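Local coordinates for Fe-regulated protein B (PDB 4AIP) that transports iron across the meningococcal outer membrane as a TonB-dependent receptor, with a plug domain seated inside a beta-barrel, at residues T69-L74 against E87-E92; L107-M112 against V147-G152; K151-A156 against A534-I539; L622-E627 against G663-A668; G633-A638 against R654-Q659. All coordinates share one frame; numbering follows the deposited sequence.

Contact 1 (T69-L74 against E87-E92); sequences TNIVTL and ELLKEE
V72 spreads its two methyls over the paired leucines at the end of helix 85-88. CG2 presses on CD2 of L89 at 3.5 Å, the two side chains meeting at about a right angle, while CG1 rests on CD2 of L88 at 3.8 Å. With CG1 anti to the backbone N (chi1 -177°) and CG2 anti to the carbonyl carbon, each branch has a different leucine as its nearest partner. Neither leucine directs its CB straight at the strand; the branched tips do the touching.

I71 meets E92 from the opposite direction. Its CG2 lies 3.4 Å from OE1 of the glutamate and its CD1 3.5 Å from OE2, so the isoleucine touches both carboxylate oxygens with carbon alone. CG2 of I71 also reaches CD2 of L89, at 4.1 Å.

I71 and V72 both face the partner segment where the chain turns a corner, consistent with the classic beta bulge in which they lie opposite V147 on an edge strand of the four-stranded plug sheet. Past the helix, a type I turn from L89 to E92 carries the glutamate back to the isoleucine.

The contact is thus mostly apolar, with one carboxylate at its margin against I71. The E92 carboxylate gains no polar partner from I71; its OE2 has a long, weak ion pair with R68, which would probably offset part of the cost of burying the charge.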
# COMPACT_ATOMS: atom_id res chain seq x y z
N THR B 69 -4.09 34.02 -17.50
CA THR B 69 -3.88 33.83 -16.09
C THR B 69 -5.13 33.18 -15.55
O THR B 69 -6.22 33.60 -15.87
CB THR B 69 -3.56 35.20 -15.37
OG1 THR B 69 -2.30 35.70 -15.83
CG2 THR B 69 -3.50 35.03 -13.84
N ASN B 70 -4.95 32.18 -14.69
CA ASN B 70 -6.06 31.59 -13.94
C ASN B 70 -7.14 31.07 -14.84
O ASN B 70 -8.30 31.42 -14.68
CB ASN B 70 -6.67 32.60 -12.96
CG ASN B 70 -5.82 32.81 -11.73
OD1 ASN B 70 -4.73 32.27 -11.62
ND2 ASN B 70 -6.32 33.58 -10.79
N ILE B 71 -6.74 30.25 -15.80
CA ILE B 71 -7.68 29.58 -16.70
C ILE B 71 -8.61 28.70 -15.90
O ILE B 71 -9.80 28.65 -16.14
CB ILE B 71 -6.93 28.68 -17.68
CG1 ILE B 71 -6.34 29.49 -18.81
CG2 ILE B 71 -7.83 27.66 -18.31
CD1 ILE B 71 -5.46 28.63 -19.64
N VAL B 72 -8.03 28.00 -14.94
CA VAL B 72 -8.79 27.18 -14.04
C VAL B 72 -8.59 27.71 -12.65
O VAL B 72 -7.48 27.94 -12.23
CB VAL B 72 -8.31 25.72 -14.08
CG1 VAL B 72 -9.17 24.88 -13.19
CG2 VAL B 72 -8.30 25.20 -15.53
N THR B 73 -9.69 27.93 -11.95
CA THR B 73 -9.60 28.30 -10.57
C THR B 73 -10.05 27.09 -9.78
O THR B 73 -10.80 26.22 -10.26
CB THR B 73 -10.48 29.49 -10.14
OG1 THR B 73 -11.81 29.28 -10.48
CG2 THR B 73 -10.27 30.57 -10.85
N LEU B 74 -9.59 27.04 -8.54
CA LEU B 74 -9.98 25.98 -7.64
C LEU B 74 -11.52 25.90 -7.47
O LEU B 74 -12.08 24.82 -7.37
CB LEU B 74 -9.37 26.23 -6.25
CG LEU B 74 -9.64 25.10 -5.26
CD1 LEU B 74 -9.04 23.80 -5.78
CD2 LEU B 74 -8.98 25.43 -3.93
N GLU B 87 -8.98 16.72 -19.61
CA GLU B 87 -10.38 17.05 -19.57
C GLU B 87 -10.59 18.42 -18.93
O GLU B 87 -11.57 19.13 -19.25
CB GLU B 87 -11.22 15.94 -18.93
CG GLU B 87 -11.23 14.65 -19.76
CD GLU B 87 -12.21 14.73 -20.94
OE1 GLU B 87 -13.11 15.64 -20.93
OE2 GLU B 87 -12.09 13.86 -21.87
N LEU B 88 -9.65 18.83 -18.10
CA LEU B 88 -9.85 20.09 -17.43
C LEU B 88 -9.68 21.33 -18.34
O LEU B 88 -10.43 22.29 -18.20
CB LEU B 88 -8.95 20.16 -16.20
CG LEU B 88 -9.33 21.22 -15.19
CD1 LEU B 88 -10.70 20.91 -14.56
CD2 LEU B 88 -8.27 21.35 -14.08
N LEU B 89 -8.71 21.28 -19.25
CA LEU B 89 -8.37 22.38 -20.17
C LEU B 89 -8.91 22.18 -21.64
O LEU B 89 -8.39 22.75 -22.65
CB LEU B 89 -6.86 22.60 -20.19
CG LEU B 89 -6.07 22.54 -18.90
CD1 LEU B 89 -4.54 22.55 -19.21
CD2 LEU B 89 -6.39 23.78 -18.09
N LYS B 90 -9.95 21.37 -21.78
CA LYS B 90 -10.50 21.09 -23.12
C LYS B 90 -11.19 22.28 -23.78
O LYS B 90 -11.26 22.32 -25.02
CB LYS B 90 -11.39 19.86 -23.12
CG LYS B 90 -12.70 20.03 -22.34
CD LYS B 90 -13.46 18.72 -22.34
CE LYS B 90 -13.29 17.92 -23.66
NZ LYS B 90 -14.20 16.68 -23.52
N GLU B 91 -11.66 23.26 -22.99
CA GLU B 91 -12.19 24.50 -23.59
C GLU B 91 -11.13 25.43 -24.17
O GLU B 91 -11.48 26.53 -24.67
CB GLU B 91 -13.11 25.29 -22.65
CG GLU B 91 -14.56 25.10 -23.05
CD GLU B 91 -15.54 26.14 -22.54
OE1 GLU B 91 -15.79 26.16 -21.29
OE2 GLU B 91 -16.12 26.89 -23.40
N GLU B 92 -9.86 25.02 -24.13
CA GLU B 92 -8.73 25.87 -24.55
C GLU B 92 -8.27 25.32 -25.88
O GLU B 92 -7.74 24.18 -25.90
CB GLU B 92 -7.58 25.75 -23.54
CG GLU B 92 -6.91 27.02 -23.25
CD GLU B 92 -7.69 28.01 -22.40
OE1 GLU B 92 -8.62 27.67 -21.62
OE2 GLU B 92 -7.32 29.19 -22.52

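Contact 2 (L107-M112 against V147-G152); sequences LTLRGM and VSVQKG
R110 turns CG anti to its carbonyl carbon (chi1 -60°) and then runs extended from CG to NE, which carries its guanidinium across the side chain of K151 at about a right angle. L109, the residue before it, has CG anti to the backbone N (chi1 -177°) and sends both methyls to strand 147-151.

The guanidinium lies flat against the lysine: CB of K151 sits over the centre of one face, 3.4 Å from CZ of R110. The lysine chain then bends at chi3, leaving NZ of K151 5.6 Å from NH2 of R110. Beside this pair, CD2 of L109 packs on CG2 of V149 and lies as near to the carbonyl O of Q150, both at 3.8 Å, while CG of K151 is 3.9 Å from the same methyl.

A type I' turn from L109 to M112 makes a tight hairpin between strands 107-109 and 112-113 and places R110 at its corner. The short strand 107-109 approaches strand 147-151 at 59°, so two different sheets of the plug meet here through side chains.

Each cation has its own anion on the barrel wall: R110 NH1 forms a salt bridge with E538, and K151 NZ with E590. Pairing the charges outward in this way probably lets the two side chains lie together through their aliphatic and flat parts, with the like charges separated and balanced.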
# COMPACT_ATOMS: atom_id res chain seq x y z
N LEU B 107 1.44 16.71 -24.94
CA LEU B 107 0.74 17.96 -24.96
C LEU B 107 1.39 18.86 -26.05
O LEU B 107 2.61 18.78 -26.34
CB LEU B 107 0.85 18.61 -23.57
CG LEU B 107 0.20 20.00 -23.42
CD1 LEU B 107 -0.29 20.24 -22.01
CD2 LEU B 107 1.10 21.23 -23.91
N THR B 108 0.56 19.67 -26.70
CA THR B 108 1.04 20.67 -27.64
C THR B 108 0.36 21.96 -27.29
O THR B 108 -0.80 21.96 -26.88
CB THR B 108 0.76 20.35 -29.10
OG1 THR B 108 -0.66 20.23 -29.25
CG2 THR B 108 1.40 19.06 -29.45
N LEU B 109 1.12 23.05 -27.45
CA LEU B 109 0.63 24.41 -27.34
C LEU B 109 1.04 25.13 -28.66
O LEU B 109 2.23 25.11 -29.09
CB LEU B 109 1.22 25.09 -26.11
CG LEU B 109 0.72 26.52 -25.84
CD1 LEU B 109 -0.77 26.61 -25.67
CD2 LEU B 109 1.39 27.11 -24.57
N ARG B 110 0.04 25.72 -29.32
CA ARG B 110 0.14 26.30 -30.70
C ARG B 110 0.91 25.31 -31.49
O ARG B 110 1.91 25.67 -32.13
CB ARG B 110 0.89 27.63 -30.68
CG ARG B 110 0.29 28.72 -29.85
CD ARG B 110 1.09 30.00 -29.94
NE ARG B 110 0.31 31.17 -29.45
CZ ARG B 110 0.86 32.32 -29.08
NH1 ARG B 110 2.20 32.51 -29.15
NH2 ARG B 110 0.08 33.29 -28.64
N GLY B 111 0.59 24.03 -31.36
CA GLY B 111 1.24 23.02 -32.21
C GLY B 111 2.63 22.55 -31.78
O GLY B 111 3.21 21.60 -32.39
N MET B 112 3.17 23.19 -30.75
CA MET B 112 4.50 22.88 -30.27
C MET B 112 4.47 21.91 -29.08
O MET B 112 3.71 22.15 -28.09
CB MET B 112 5.20 24.15 -29.85
CG MET B 112 5.61 25.18 -30.93
SD MET B 112 6.58 24.50 -32.29
CE MET B 112 8.03 23.91 -31.40
N VAL B 147 -4.36 26.96 -12.69
CA VAL B 147 -3.63 26.72 -13.92
C VAL B 147 -3.71 27.99 -14.75
O VAL B 147 -4.77 28.61 -14.86
CB VAL B 147 -4.20 25.53 -14.70
CG1 VAL B 147 -3.32 25.20 -15.85
CG2 VAL B 147 -4.30 24.31 -13.78
N SER B 148 -2.57 28.39 -15.30
CA SER B 148 -2.41 29.52 -16.20
C SER B 148 -1.55 29.05 -17.36
O SER B 148 -0.97 27.95 -17.32
CB SER B 148 -1.66 30.66 -15.47
OG SER B 148 -2.45 31.34 -14.48
N VAL B 149 -1.47 29.86 -18.40
CA VAL B 149 -0.74 29.50 -19.64
C VAL B 149 -0.01 30.74 -20.16
O VAL B 149 -0.46 31.88 -19.98
CB VAL B 149 -1.69 28.84 -20.71
CG1 VAL B 149 -2.61 29.86 -21.25
CG2 VAL B 149 -0.95 28.17 -21.83
N GLN B 150 1.16 30.51 -20.72
CA GLN B 150 1.92 31.58 -21.35
C GLN B 150 2.47 30.96 -22.62
O GLN B 150 3.07 29.85 -22.58
CB GLN B 150 2.99 32.20 -20.39
CG GLN B 150 4.44 31.66 -20.46
CD GLN B 150 5.31 32.10 -21.71
OE1 GLN B 150 4.93 32.90 -22.59
NE2 GLN B 150 6.51 31.53 -21.77
N LYS B 151 2.25 31.67 -23.73
CA LYS B 151 2.40 31.06 -25.05
C LYS B 151 3.51 31.73 -25.79
O LYS B 151 3.67 32.95 -25.69
CB LYS B 151 1.11 31.18 -25.84
CG LYS B 151 -0.10 30.66 -25.10
CD LYS B 151 -1.37 30.70 -26.00
CE LYS B 151 -2.57 30.99 -25.12
NZ LYS B 151 -3.88 30.68 -25.71
N GLY B 152 4.31 30.94 -26.52
CA GLY B 152 5.46 31.51 -27.27
C GLY B 152 6.59 31.96 -26.32
O GLY B 152 6.63 31.57 -25.12

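Contact 3 (K151-A156 against A534-I539)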
# COMPACT_ATOMS: atom_id res chain seq x y z
N LYS B 151 2.25 31.67 -23.73
CA LYS B 151 2.40 31.06 -25.05
C LYS B 151 3.51 31.73 -25.79
O LYS B 151 3.67 32.95 -25.69
CB LYS B 151 1.11 31.18 -25.84
CG LYS B 151 -0.10 30.66 -25.10
CD LYS B 151 -1.37 30.70 -26.00
CE LYS B 151 -2.57 30.99 -25.12
NZ LYS B 151 -3.88 30.68 -25.71
N GLY B 152 4.31 30.94 -26.52
CA GLY B 152 5.46 31.51 -27.27
C GLY B 152 6.59 31.96 -26.32
O GLY B 152 6.63 31.57 -25.12
N ALA B 153 7.49 32.79 -26.86
CA ALA B 153 8.66 33.27 -26.13
C ALA B 153 8.21 34.27 -25.07
O ALA B 153 7.40 35.17 -25.35
CB ALA B 153 9.66 33.89 -27.08
N GLY B 154 8.68 34.09 -23.85
CA GLY B 154 8.18 34.96 -22.78
C GLY B 154 9.10 36.14 -22.62
O GLY B 154 10.10 36.25 -23.32
N SER B 155 8.75 37.02 -21.69
CA SER B 155 9.61 38.16 -21.38
C SER B 155 10.72 37.74 -20.41
O SER B 155 10.91 36.52 -20.18
CB SER B 155 8.75 39.30 -20.83
OG SER B 155 8.08 38.89 -19.67
N ALA B 156 11.47 38.72 -19.89
CA ALA B 156 12.69 38.43 -19.20
C ALA B 156 12.47 37.71 -17.86
O ALA B 156 13.26 36.87 -17.48
CB ALA B 156 13.48 39.68 -19.03
N ALA B 534 14.71 31.80 -29.97
CA ALA B 534 13.40 32.11 -30.49
C ALA B 534 13.27 33.59 -30.66
O ALA B 534 13.72 34.35 -29.79
CB ALA B 534 12.29 31.63 -29.50
N ARG B 535 12.58 33.99 -31.73
CA ARG B 535 12.24 35.36 -31.96
C ARG B 535 10.75 35.30 -32.19
O ARG B 535 10.26 34.77 -33.22
CB ARG B 535 13.00 35.90 -33.19
CG ARG B 535 12.98 37.46 -33.33
CD ARG B 535 12.76 37.98 -34.75
NE ARG B 535 13.52 37.18 -35.70
CZ ARG B 535 13.14 36.90 -36.95
NH1 ARG B 535 12.01 37.36 -37.42
NH2 ARG B 535 13.90 36.14 -37.73
N ASN B 536 10.02 35.81 -31.21
CA ASN B 536 8.61 35.69 -31.22
C ASN B 536 7.99 37.09 -31.26
O ASN B 536 8.22 37.93 -30.39
CB ASN B 536 8.13 34.87 -30.02
CG ASN B 536 6.63 34.94 -29.83
OD1 ASN B 536 5.85 34.27 -30.57
ND2 ASN B 536 6.20 35.78 -28.87
N THR B 537 7.22 37.34 -32.31
CA THR B 537 6.57 38.63 -32.46
C THR B 537 5.12 38.38 -32.45
O THR B 537 4.67 37.42 -33.11
CB THR B 537 6.85 39.21 -33.86
OG1 THR B 537 8.27 39.19 -34.11
CG2 THR B 537 6.31 40.64 -33.96
N GLU B 538 4.36 39.21 -31.75
CA GLU B 538 2.94 39.01 -31.81
C GLU B 538 2.10 40.21 -31.48
O GLU B 538 2.58 41.13 -30.80
CB GLU B 538 2.58 37.78 -30.98
CG GLU B 538 2.35 37.89 -29.54
CD GLU B 538 1.81 36.54 -29.05
OE1 GLU B 538 2.62 35.56 -28.92
OE2 GLU B 538 0.55 36.48 -28.82
N ILE B 539 0.87 40.22 -31.96
CA ILE B 539 -0.10 41.30 -31.66
C ILE B 539 -1.38 40.74 -31.02
O ILE B 539 -1.63 39.53 -31.10
CB ILE B 539 -0.50 42.06 -32.94
CG1 ILE B 539 -0.79 41.06 -34.07
CG2 ILE B 539 0.70 42.98 -33.37
CD1 ILE B 539 -1.81 41.51 -35.04
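A153 is the tight point of this contact. Its CB bears on CB of N536 at 3.5 Å, and the same methyl stands 4.2 Å from CB of A534, the two barrel carbons lying at roughly a right angle as seen from it. Both barrel residues direct their CB toward the plug, as alternate residues of one strand do, with R535 between them turned away. N536 has CG anti to the backbone N (chi1 169°), which lays its amide beside the backbone of A153.

Toward E538 the packing slackens. G152 meets N536 only loosely, and the carbonyl O of K151 is 4.3 Å from OE1 of E538. That carboxylate instead forms a salt bridge with R110 of the plug, and K151 turns its amine to E590. Beyond A153 the loop parts from strand 532-544 and turns to other barrel strands, where the carbonyl O of A156 is hydrogen-bonded to R462.

The contact joins plug to barrel: residues 151-156 run from the end of plug strand 144-151 into the loop after it, and 534-539 lie on the inner wall. Strand 532-544 is flanked there by strands 495-506 and 548-563. N502 of the former donates a hydrogen bond to the carbonyl O of A153, as does K66 of the plug, while Q557 and F555 of the latter pack against N536 and E538.

Contact 4 (L622-E627 against G663-A668); sequences LSANPE and GSILAA
L666 points its branched end into the backbone of L622-A624. With CG anti to the carbonyl carbon (chi1 -55°), its CD2 lies 3.5 Å from the backbone N of S623 and 3.7 Å from CB of L622. The other methyl, CD1, lies between the carbonyl O of L622, at 4.0 Å, and N of A624. One leucine tip therefore covers three consecutive residues, touching mostly main chain.

I665 comes in beside it from the preceding position. Its CG1 branch stands between the backbone N and the carbonyl carbon (chi1 72°), and the extended arm brings CD1 to 3.8 Å from the carbonyl O of S623 and 4.0 Å from CA of A624. The methyl of A624 faces neither residue squarely: CB lies 4.1 Å from OG of S664 and 4.2 Å from CG of L666, with I665 a little farther.

These segments belong to two loops of the barrel, one joining strands 600-615 and 635-644, the other strands 649-662 and 681-694. F613 of strand 600-615 touches both, through L622 on one side and I665 and L666 on the other, and takes part in backbone hydrogen bonds with I665 and A667.

An ST turn holds the backbone at the base of the leucine: OG of S664 accepts a hydrogen bond from N of L666 at 2.9 Å, with an angle of 159° at the hydrogen. The same hydroxyl is also hydrogen-bonded to Q670, further along the loop.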
# COMPACT_ATOMS: atom_id res chain seq x y z
N LEU B 622 16.25 16.45 -37.90
CA LEU B 622 15.02 16.86 -37.23
C LEU B 622 13.95 15.73 -37.18
O LEU B 622 14.02 14.75 -37.93
CB LEU B 622 14.46 18.16 -37.84
CG LEU B 622 15.28 19.45 -37.69
CD1 LEU B 622 14.41 20.72 -37.84
CD2 LEU B 622 16.04 19.51 -36.38
N SER B 623 12.97 15.90 -36.28
CA SER B 623 12.08 14.82 -35.92
C SER B 623 10.61 15.23 -35.83
O SER B 623 10.26 16.36 -35.44
CB SER B 623 12.51 14.21 -34.60
OG SER B 623 12.51 12.80 -34.70
N ALA B 624 9.76 14.30 -36.24
CA ALA B 624 8.31 14.46 -36.14
C ALA B 624 7.76 13.76 -34.88
O ALA B 624 6.54 13.73 -34.68
CB ALA B 624 7.58 13.97 -37.42
N ASN B 625 8.65 13.22 -34.05
CA ASN B 625 8.26 12.76 -32.72
C ASN B 625 7.32 13.84 -32.13
O ASN B 625 7.64 15.03 -32.11
CB ASN B 625 9.47 12.48 -31.81
CG ASN B 625 10.32 11.27 -32.26
OD1 ASN B 625 10.14 10.76 -33.37
ND2 ASN B 625 11.24 10.80 -31.40
N PRO B 626 6.11 13.41 -31.67
CA PRO B 626 5.09 14.31 -31.18
C PRO B 626 5.59 15.22 -30.05
O PRO B 626 5.05 16.30 -29.85
CB PRO B 626 3.99 13.35 -30.70
CG PRO B 626 4.65 11.99 -30.66
CD PRO B 626 5.69 12.00 -31.64
N GLU B 627 6.62 14.80 -29.34
CA GLU B 627 7.36 15.65 -28.41
C GLU B 627 7.71 17.08 -29.00
O GLU B 627 7.68 18.11 -28.32
CB GLU B 627 8.59 14.82 -28.08
CG GLU B 627 9.71 15.46 -27.40
CD GLU B 627 11.03 14.74 -27.65
OE1 GLU B 627 11.11 13.79 -28.46
OE2 GLU B 627 12.02 15.16 -27.03
N GLY B 663 -0.40 17.06 -43.23
CA GLY B 663 1.00 17.45 -43.33
C GLY B 663 1.80 17.24 -42.06
O GLY B 663 1.29 17.35 -40.91
N SER B 664 3.06 16.89 -42.28
CA SER B 664 4.02 16.71 -41.23
C SER B 664 4.47 18.06 -40.67
O SER B 664 4.29 19.10 -41.31
CB SER B 664 5.24 15.99 -41.76
OG SER B 664 6.20 15.91 -40.73
N ILE B 665 5.04 18.05 -39.46
CA ILE B 665 5.68 19.23 -38.96
C ILE B 665 7.01 19.46 -39.68
O ILE B 665 7.47 20.61 -39.71
CB ILE B 665 5.83 19.26 -37.41
CG1 ILE B 665 6.88 18.28 -36.91
CG2 ILE B 665 4.50 19.01 -36.79
CD1 ILE B 665 6.98 18.19 -35.44
N LEU B 666 7.61 18.42 -40.27
CA LEU B 666 8.87 18.57 -41.02
C LEU B 666 8.60 19.06 -42.46
O LEU B 666 8.01 18.34 -43.28
CB LEU B 666 9.65 17.24 -41.04
CG LEU B 666 10.04 16.49 -39.75
CD1 LEU B 666 10.66 15.16 -40.11
CD2 LEU B 666 11.00 17.26 -38.84
N ALA B 667 9.03 20.28 -42.78
CA ALA B 667 8.85 20.87 -44.13
C ALA B 667 9.25 19.96 -45.32
O ALA B 667 8.68 20.04 -46.41
CB ALA B 667 9.60 22.16 -44.23
N ALA B 668 10.24 19.11 -45.08
CA ALA B 668 10.65 18.14 -46.05
C ALA B 668 9.84 16.83 -45.92
O ALA B 668 10.04 15.91 -46.70
CB ALA B 668 12.18 17.90 -45.95

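Contact 5 (G633-A638 against R654-Q659)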
# COMPACT_ATOMS: atom_id res chain seq x y z
N GLY B 633 -5.36 20.06 -36.27
CA GLY B 633 -6.37 20.72 -37.06
C GLY B 633 -6.81 22.00 -36.39
O GLY B 633 -6.68 22.17 -35.17
N ARG B 634 -7.31 22.93 -37.18
CA ARG B 634 -7.88 24.08 -36.57
C ARG B 634 -8.94 23.67 -35.54
O ARG B 634 -9.79 22.81 -35.82
CB ARG B 634 -8.52 24.92 -37.62
CG ARG B 634 -9.28 26.01 -36.95
CD ARG B 634 -9.06 27.30 -37.62
NE ARG B 634 -10.28 27.69 -38.30
CZ ARG B 634 -10.61 27.29 -39.52
NH1 ARG B 634 -9.80 26.46 -40.16
NH2 ARG B 634 -11.74 27.70 -40.08
N THR B 635 -8.93 24.29 -34.37
CA THR B 635 -9.68 23.78 -33.26
C THR B 635 -10.65 24.80 -32.79
O THR B 635 -10.28 25.92 -32.46
CB THR B 635 -8.72 23.39 -32.12
OG1 THR B 635 -7.98 22.23 -32.53
CG2 THR B 635 -9.43 23.08 -30.82
N TRP B 636 -11.90 24.38 -32.71
CA TRP B 636 -12.98 25.21 -32.21
C TRP B 636 -13.45 24.66 -30.88
O TRP B 636 -13.58 23.45 -30.70
CB TRP B 636 -14.18 25.15 -33.18
CG TRP B 636 -13.88 25.59 -34.56
CD1 TRP B 636 -13.26 24.86 -35.56
CD2 TRP B 636 -14.18 26.85 -35.11
NE1 TRP B 636 -13.17 25.61 -36.69
CE2 TRP B 636 -13.73 26.83 -36.45
CE3 TRP B 636 -14.78 28.00 -34.61
CZ2 TRP B 636 -13.83 27.94 -37.28
CZ3 TRP B 636 -14.92 29.11 -35.48
CH2 TRP B 636 -14.45 29.07 -36.77
N THR B 637 -13.77 25.56 -29.96
CA THR B 637 -14.39 25.10 -28.73
C THR B 637 -15.48 26.06 -28.40
O THR B 637 -15.37 27.21 -28.74
CB THR B 637 -13.43 25.05 -27.51
OG1 THR B 637 -13.01 26.38 -27.22
CG2 THR B 637 -12.27 24.15 -27.76
N ALA B 638 -16.47 25.59 -27.68
CA ALA B 638 -17.60 26.40 -27.32
C ALA B 638 -18.22 25.84 -26.04
O ALA B 638 -18.20 24.61 -25.81
CB ALA B 638 -18.67 26.36 -28.47
N ARG B 654 -20.80 21.53 -23.60
CA ARG B 654 -19.50 22.01 -23.94
C ARG B 654 -19.04 21.18 -25.12
O ARG B 654 -19.19 19.96 -25.13
CB ARG B 654 -18.59 21.87 -22.71
CG ARG B 654 -17.11 21.72 -22.95
CD ARG B 654 -16.30 21.71 -21.59
NE ARG B 654 -16.60 22.87 -20.72
CZ ARG B 654 -17.11 22.76 -19.49
NH1 ARG B 654 -17.34 21.56 -18.98
NH2 ARG B 654 -17.38 23.84 -18.75
N GLY B 655 -18.48 21.83 -26.13
CA GLY B 655 -18.01 21.04 -27.26
C GLY B 655 -16.63 21.45 -27.70
O GLY B 655 -16.20 22.56 -27.38
N ARG B 656 -15.94 20.55 -28.38
CA ARG B 656 -14.65 20.85 -28.92
C ARG B 656 -14.66 20.17 -30.31
O ARG B 656 -15.05 19.01 -30.46
CB ARG B 656 -13.55 20.33 -27.96
CG ARG B 656 -12.07 20.39 -28.50
CD ARG B 656 -11.11 19.73 -27.54
NE ARG B 656 -9.70 19.86 -27.91
CZ ARG B 656 -8.93 20.94 -27.60
NH1 ARG B 656 -9.44 22.04 -27.02
NH2 ARG B 656 -7.65 20.94 -27.92
N TYR B 657 -14.29 20.92 -31.33
CA TYR B 657 -14.32 20.41 -32.66
C TYR B 657 -12.99 20.71 -33.21
O TYR B 657 -12.60 21.90 -33.23
CB TYR B 657 -15.40 21.08 -33.50
CG TYR B 657 -15.40 20.48 -34.86
CD1 TYR B 657 -15.90 19.18 -35.06
CD2 TYR B 657 -14.85 21.16 -35.97
CE1 TYR B 657 -15.85 18.57 -36.33
CE2 TYR B 657 -14.82 20.56 -37.22
CZ TYR B 657 -15.30 19.27 -37.39
OH TYR B 657 -15.26 18.69 -38.62
N VAL B 658 -12.27 19.66 -33.60
CA VAL B 658 -11.01 19.83 -34.29
C VAL B 658 -11.18 19.36 -35.74
O VAL B 658 -11.55 18.21 -36.01
CB VAL B 658 -9.75 19.21 -33.51
CG1 VAL B 658 -10.09 18.60 -32.16
CG2 VAL B 658 -8.87 18.27 -34.36
N GLN B 659 -10.92 20.26 -36.68
CA GLN B 659 -10.96 19.98 -38.11
C GLN B 659 -9.85 19.06 -38.60
O GLN B 659 -8.84 18.80 -37.91
CB GLN B 659 -10.83 21.28 -38.90
CG GLN B 659 -12.07 22.14 -38.80
CD GLN B 659 -11.81 23.51 -39.41
OE1 GLN B 659 -12.29 24.53 -38.90
NE2 GLN B 659 -11.04 23.54 -40.47
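W636 and Q659 meet through a side-chain hydrogen bond: NE1 of the indole donates to OE1 of the glutamine at 2.6 Å. The acceptor lies in the ring plane and the donor in the carbonyl plane, and the flat groups are only 22° apart. Q659 reaches this position with CG anti to the carbonyl carbon (chi1 -71°) and its chain extended beyond CG.

R634 runs alongside the glutamine, bent at chi2 and chi3, and holds its guanidinium over the same oxygen. OE1 of Q659 sits above the centre of one face, 3.3 Å from CZ of R634, with the planes 76° apart; the close nitrogens make no hydrogen bond.

Further along, W636 CD1 touches the edge of the Y657 ring at CD2, 4.0 Å away. On the opposite face of the hairpin R656, extended from CG to NE, presents one guanidinium face to T635, whose CG2 lies over its centre, 3.9 Å from CZ of R656, and T637 CG2 packs beside NH1 of the same arginine at 3.6 Å.

Paired antiparallel backbones of barrel strands 635-644 and 649-662 support these groups; W636 and Y657 form a hydrogen-bonded pair. The two faces differ in chemistry. R656 and T637 bond to the plug carbonyls of E92 and E91, tying the wall to the plug, whereas W636 and Y657 are exposed on the other side, where an aromatic surface would suit the membrane.

From the N terminus, contact 1 closes the short loop through helices 74-77 and 85-88. Contact 2 follows in series, joining the plug hairpin at 107-112 to strand 144-151, which is the sheet neighbour of strand 67-73 used by contact 1; N70 bonds S148 between them. Contact 3 starts where contact 2 ends, sharing K151 and G152, and spans 377 residues to reach barrel strand 532-544. Contacts 4 and 5 lie wholly in the barrel, the hairpin of contact 5 nested inside the loop closed by contact 4. Contact 5 touches contact 1, so contacts 3 and 5 mark two of the plug-wall junctions, about 25 Å apart between centres; R110 of contact 2 also bridges to E538.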